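3,5-epimerase/4-reductase (Arabidopsis thaliana, PDB 4QQR) catalyses the 3,5-epimerization of dTDP-4-keto-6-deoxyglucose and the NADPH-dependent reduction of the product to dTDP-beta-L-rhamnose, and also makes UDP-beta-L-rhamnose. Local coordinates at residues 13-26 against 32-46. Numbering follows the deposited sequence.
With SO4 (sulfate ion), chain H.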
# COMPACT_ATOMS: atom_id res chain seq x y z
N PHE A 13 -22.73 -6.10 23.70
CA PHE A 13 -21.42 -5.92 23.09
C PHE A 13 -20.49 -7.13 23.27
O PHE A 13 -20.57 -7.84 24.27
CB PHE A 13 -20.75 -4.66 23.65
CG PHE A 13 -21.44 -3.38 23.26
CD1 PHE A 13 -21.62 -3.05 21.93
CD2 PHE A 13 -21.93 -2.50 24.24
CE1 PHE A 13 -22.26 -1.87 21.56
CE2 PHE A 13 -22.58 -1.32 23.89
CZ PHE A 13 -22.75 -1.00 22.54
N ASN A 14 -19.60 -7.33 22.30
CA ASN A 14 -18.68 -8.46 22.29
C ASN A 14 -17.51 -8.12 21.40
O ASN A 14 -17.65 -8.11 20.18
CB ASN A 14 -19.38 -9.72 21.74
CG ASN A 14 -18.50 -10.96 21.80
OD1 ASN A 14 -17.39 -10.94 22.34
ND2 ASN A 14 -19.00 -12.07 21.26
N PHE A 15 -16.35 -7.85 21.99
CA PHE A 15 -15.25 -7.32 21.18
C PHE A 15 -14.23 -8.36 20.80
O PHE A 15 -13.76 -9.13 21.65
CB PHE A 15 -14.54 -6.16 21.89
CG PHE A 15 -15.42 -4.97 22.15
CD1 PHE A 15 -16.67 -4.86 21.57
CD2 PHE A 15 -14.98 -3.95 22.97
CE1 PHE A 15 -17.47 -3.76 21.81
CE2 PHE A 15 -15.77 -2.84 23.21
CZ PHE A 15 -17.02 -2.75 22.63
N LEU A 16 -13.88 -8.37 19.52
CA LEU A 16 -12.74 -9.14 19.05
C LEU A 16 -11.56 -8.17 19.00
O LEU A 16 -11.64 -7.11 18.38
CB LEU A 16 -13.01 -9.77 17.68
CG LEU A 16 -11.89 -10.62 17.07
CD1 LEU A 16 -11.50 -11.78 17.98
CD2 LEU A 16 -12.27 -11.13 15.67
N ILE A 17 -10.47 -8.51 19.68
CA ILE A 17 -9.31 -7.64 19.74
C ILE A 17 -8.08 -8.33 19.17
O ILE A 17 -7.82 -9.50 19.46
CB ILE A 17 -9.05 -7.17 21.19
CG1 ILE A 17 -10.28 -6.43 21.73
CG2 ILE A 17 -7.81 -6.29 21.25
CD1 ILE A 17 -10.24 -6.14 23.24
N TYR A 18 -7.32 -7.62 18.34
CA TYR A 18 -6.07 -8.16 17.82
C TYR A 18 -4.87 -7.45 18.42
O TYR A 18 -4.84 -6.22 18.51
CB TYR A 18 -6.05 -8.16 16.28
CG TYR A 18 -6.90 -9.27 15.72
CD1 TYR A 18 -8.25 -9.06 15.42
CD2 TYR A 18 -6.39 -10.55 15.55
CE1 TYR A 18 -9.04 -10.08 14.93
CE2 TYR A 18 -7.18 -11.58 15.07
CZ TYR A 18 -8.50 -11.34 14.76
OH TYR A 18 -9.29 -12.36 14.27
N GLY A 19 -3.90 -8.24 18.88
CA GLY A 19 -2.70 -7.72 19.52
C GLY A 19 -2.65 -7.79 21.04
O GLY A 19 -2.40 -6.77 21.68
N LYS A 20 -2.87 -8.97 21.63
CA LYS A 20 -2.71 -9.09 23.09
C LYS A 20 -1.26 -8.87 23.51
O LYS A 20 -0.97 -8.33 24.58
CB LYS A 20 -3.25 -10.43 23.64
CG LYS A 20 -2.43 -11.68 23.34
CD LYS A 20 -2.99 -12.91 24.09
CE LYS A 20 -3.13 -12.63 25.59
NZ LYS A 20 -3.63 -13.79 26.41
N THR A 21 -0.36 -9.29 22.63
CA THR A 21 1.08 -9.09 22.78
C THR A 21 1.44 -7.64 23.12
O THR A 21 2.31 -7.40 23.94
CB THR A 21 1.80 -9.51 21.47
OG1 THR A 21 1.88 -10.94 21.41
CG2 THR A 21 3.20 -8.89 21.38
N GLY A 22 0.75 -6.68 22.51
CA GLY A 22 1.19 -5.30 22.52
C GLY A 22 0.67 -4.39 23.63
O GLY A 22 -0.11 -4.82 24.48
N TRP A 23 1.08 -3.13 23.60
CA TRP A 23 0.76 -2.20 24.67
C TRP A 23 -0.74 -1.89 24.72
O TRP A 23 -1.43 -2.23 25.68
CB TRP A 23 1.61 -0.92 24.54
CG TRP A 23 1.55 0.04 25.72
CD1 TRP A 23 1.01 -0.19 26.95
CD2 TRP A 23 2.04 1.40 25.75
NE1 TRP A 23 1.14 0.92 27.75
CE2 TRP A 23 1.77 1.90 27.04
CE3 TRP A 23 2.69 2.22 24.83
CZ2 TRP A 23 2.11 3.20 27.42
CZ3 TRP A 23 3.03 3.50 25.20
CH2 TRP A 23 2.74 3.99 26.49
N ILE A 24 -1.25 -1.24 23.67
CA ILE A 24 -2.68 -0.90 23.58
C ILE A 24 -3.63 -2.12 23.66
O ILE A 24 -4.64 -2.09 24.38
CB ILE A 24 -2.93 -0.07 22.31
CG1 ILE A 24 -2.31 1.32 22.48
CG2 ILE A 24 -4.43 0.06 22.00
CD1 ILE A 24 -2.48 2.21 21.25
N GLY A 25 -3.31 -3.17 22.92
CA GLY A 25 -4.12 -4.38 22.90
C GLY A 25 -4.26 -5.00 24.27
O GLY A 25 -5.34 -5.49 24.64
N GLY A 26 -3.16 -4.99 25.03
CA GLY A 26 -3.18 -5.41 26.41
C GLY A 26 -4.04 -4.50 27.27
O GLY A 26 -4.82 -4.98 28.10
N CYS A 32 -12.04 -3.75 29.01
CA CYS A 32 -13.21 -4.58 28.82
C CYS A 32 -13.52 -5.36 30.09
O CYS A 32 -14.69 -5.54 30.44
CB CYS A 32 -13.00 -5.55 27.65
SG CYS A 32 -13.01 -4.78 26.00
N GLU A 33 -12.48 -5.84 30.77
CA GLU A 33 -12.67 -6.50 32.06
C GLU A 33 -13.32 -5.52 33.02
O GLU A 33 -14.36 -5.81 33.61
CB GLU A 33 -11.35 -7.01 32.66
CG GLU A 33 -10.93 -8.38 32.16
CD GLU A 33 -9.42 -8.60 32.27
OE1 GLU A 33 -8.73 -7.84 32.99
OE2 GLU A 33 -8.92 -9.54 31.60
N ALA A 34 -12.72 -4.34 33.14
CA ALA A 34 -13.14 -3.36 34.13
C ALA A 34 -14.54 -2.83 33.85
O ALA A 34 -15.25 -2.44 34.79
CB ALA A 34 -12.14 -2.22 34.21
N GLN A 35 -14.95 -2.83 32.58
CA GLN A 35 -16.28 -2.32 32.21
C GLN A 35 -17.32 -3.43 32.02
O GLN A 35 -18.45 -3.15 31.63
CB GLN A 35 -16.22 -1.53 30.90
CG GLN A 35 -15.66 -0.14 30.97
CD GLN A 35 -15.90 0.63 29.67
OE1 GLN A 35 -17.00 0.58 29.11
NE2 GLN A 35 -14.87 1.31 29.17
N GLY A 36 -16.93 -4.67 32.26
CA GLY A 36 -17.84 -5.79 32.08
C GLY A 36 -18.21 -6.07 30.62
O GLY A 36 -19.32 -6.52 30.34
N ILE A 37 -17.29 -5.83 29.70
CA ILE A 37 -17.53 -6.16 28.30
C ILE A 37 -16.87 -7.48 27.91
O ILE A 37 -15.66 -7.69 28.11
CB ILE A 37 -17.02 -5.06 27.35
CG1 ILE A 37 -17.60 -3.70 27.72
CG2 ILE A 37 -17.34 -5.42 25.88
CD1 ILE A 37 -17.15 -2.58 26.80
N THR A 38 -17.66 -8.37 27.33
CA THR A 38 -17.12 -9.60 26.80
C THR A 38 -16.16 -9.30 25.64
O THR A 38 -16.53 -8.67 24.65
CB THR A 38 -18.25 -10.51 26.31
OG1 THR A 38 -19.09 -10.84 27.43
CG2 THR A 38 -17.70 -11.77 25.65
N TYR A 39 -14.91 -9.74 25.78
CA TYR A 39 -13.93 -9.54 24.72
C TYR A 39 -13.13 -10.80 24.51
O TYR A 39 -13.03 -11.62 25.41
CB TYR A 39 -12.98 -8.41 25.10
CG TYR A 39 -11.96 -8.84 26.12
CD1 TYR A 39 -12.32 -8.99 27.46
CD2 TYR A 39 -10.65 -9.11 25.75
CE1 TYR A 39 -11.39 -9.39 28.41
CE2 TYR A 39 -9.71 -9.51 26.69
CZ TYR A 39 -10.09 -9.65 28.01
OH TYR A 39 -9.16 -10.04 28.94
N THR A 40 -12.52 -10.94 23.35
CA THR A 40 -11.64 -12.09 23.09
C THR A 40 -10.47 -11.63 22.24
O THR A 40 -10.64 -10.78 21.37
CB THR A 40 -12.41 -13.24 22.42
OG1 THR A 40 -13.51 -13.63 23.25
CG2 THR A 40 -11.51 -14.44 22.17
N TYR A 41 -9.28 -12.16 22.50
CA TYR A 41 -8.12 -11.87 21.67
C TYR A 41 -8.10 -12.86 20.51
O TYR A 41 -8.34 -14.05 20.71
CB TYR A 41 -6.81 -11.98 22.47
CG TYR A 41 -6.59 -10.88 23.50
CD1 TYR A 41 -6.58 -9.54 23.12
CD2 TYR A 41 -6.35 -11.19 24.83
CE1 TYR A 41 -6.37 -8.54 24.05
CE2 TYR A 41 -6.13 -10.19 25.78
CZ TYR A 41 -6.14 -8.86 25.38
OH TYR A 41 -5.92 -7.85 26.30
N GLY A 42 -7.84 -12.36 19.31
CA GLY A 42 -7.86 -13.22 18.13
C GLY A 42 -6.67 -14.15 18.02
O GLY A 42 -5.52 -13.71 18.04
N SER A 43 -6.96 -15.44 17.91
CA SER A 43 -5.94 -16.45 17.63
C SER A 43 -5.33 -16.18 16.26
O SER A 43 -4.11 -16.24 16.07
CB SER A 43 -6.54 -17.86 17.63
OG SER A 43 -6.98 -18.25 18.91
N GLY A 44 -6.20 -15.89 15.30
CA GLY A 44 -5.83 -15.78 13.90
C GLY A 44 -4.73 -14.80 13.52
O GLY A 44 -4.67 -13.65 13.99
N ARG A 45 -3.86 -15.27 12.63
CA ARG A 45 -2.84 -14.43 12.03
C ARG A 45 -3.48 -13.68 10.86
O ARG A 45 -4.21 -14.27 10.06
CB ARG A 45 -1.67 -15.30 11.57
CG ARG A 45 -1.28 -16.42 12.54
CD ARG A 45 -0.26 -17.38 11.95
NE ARG A 45 1.12 -16.98 12.22
CZ ARG A 45 2.18 -17.65 11.78
NH1 ARG A 45 2.02 -18.73 11.03
NH2 ARG A 45 3.41 -17.23 12.08
N LEU A 46 -3.20 -12.39 10.75
CA LEU A 46 -3.78 -11.56 9.69
C LEU A 46 -3.16 -11.80 8.29
O LEU A 46 -2.10 -12.43 8.13
CB LEU A 46 -3.70 -10.08 10.08
CG LEU A 46 -4.14 -9.57 11.47
CD1 LEU A 46 -3.59 -8.17 11.73
CD2 LEU A 46 -5.65 -9.56 11.62
S SO4 H . 4.02 -2.69 21.14
O1 SO4 H . 4.41 -1.30 20.86
O2 SO4 H . 3.90 -3.37 19.85
O3 SO4 H . 2.74 -2.71 21.84
O4 SO4 H . 5.01 -3.37 21.98
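Lys20 CB sits over the centre of the Tyr41 ring, 3.3 Å from its centroid. Tyr39 CE2 lies on the opposite face, offset toward the rim, and Ile17 O is at the edge. These residues belong to the first beta-alpha-beta unit of the Rossmann fold, strands 14-18 and 38-41 joined by helix 23-34. The Tyr18 ring has Leu46 CD2 over one face and Gly42 N over the other. Over the Phe15 ring lies Ile37 CG2, while Cys32 SG approaches obliquely, 3.7 Å from Phe15 CD2. Tyr18 OH is hydrogen-bonded to Asp55 OD2 of helix 49-59. Helix 23-34 starts with Trp23 and Ile24, which probably bind NADPH, as in relatives. Tyr41 CG lies anti to its carbonyl carbon (chi1 -70°), which turns the ring toward Lys20 and the first turn of this helix. Tyr41 OH donates to Gly25 O at 2.9 Å; the hydroxyl oxygen stands 27° out of the Gly25 carbonyl plane. A leucine here would probably leave Gly25 O without its hydroxyl donor and Lys20 CB without a flat surface. The strands run parallel, with Phe15 N hydrogen-bonded to Thr38 O, Ile17 N to Thr40 O, and Thr40 N to Phe15 O at 2.8 Å.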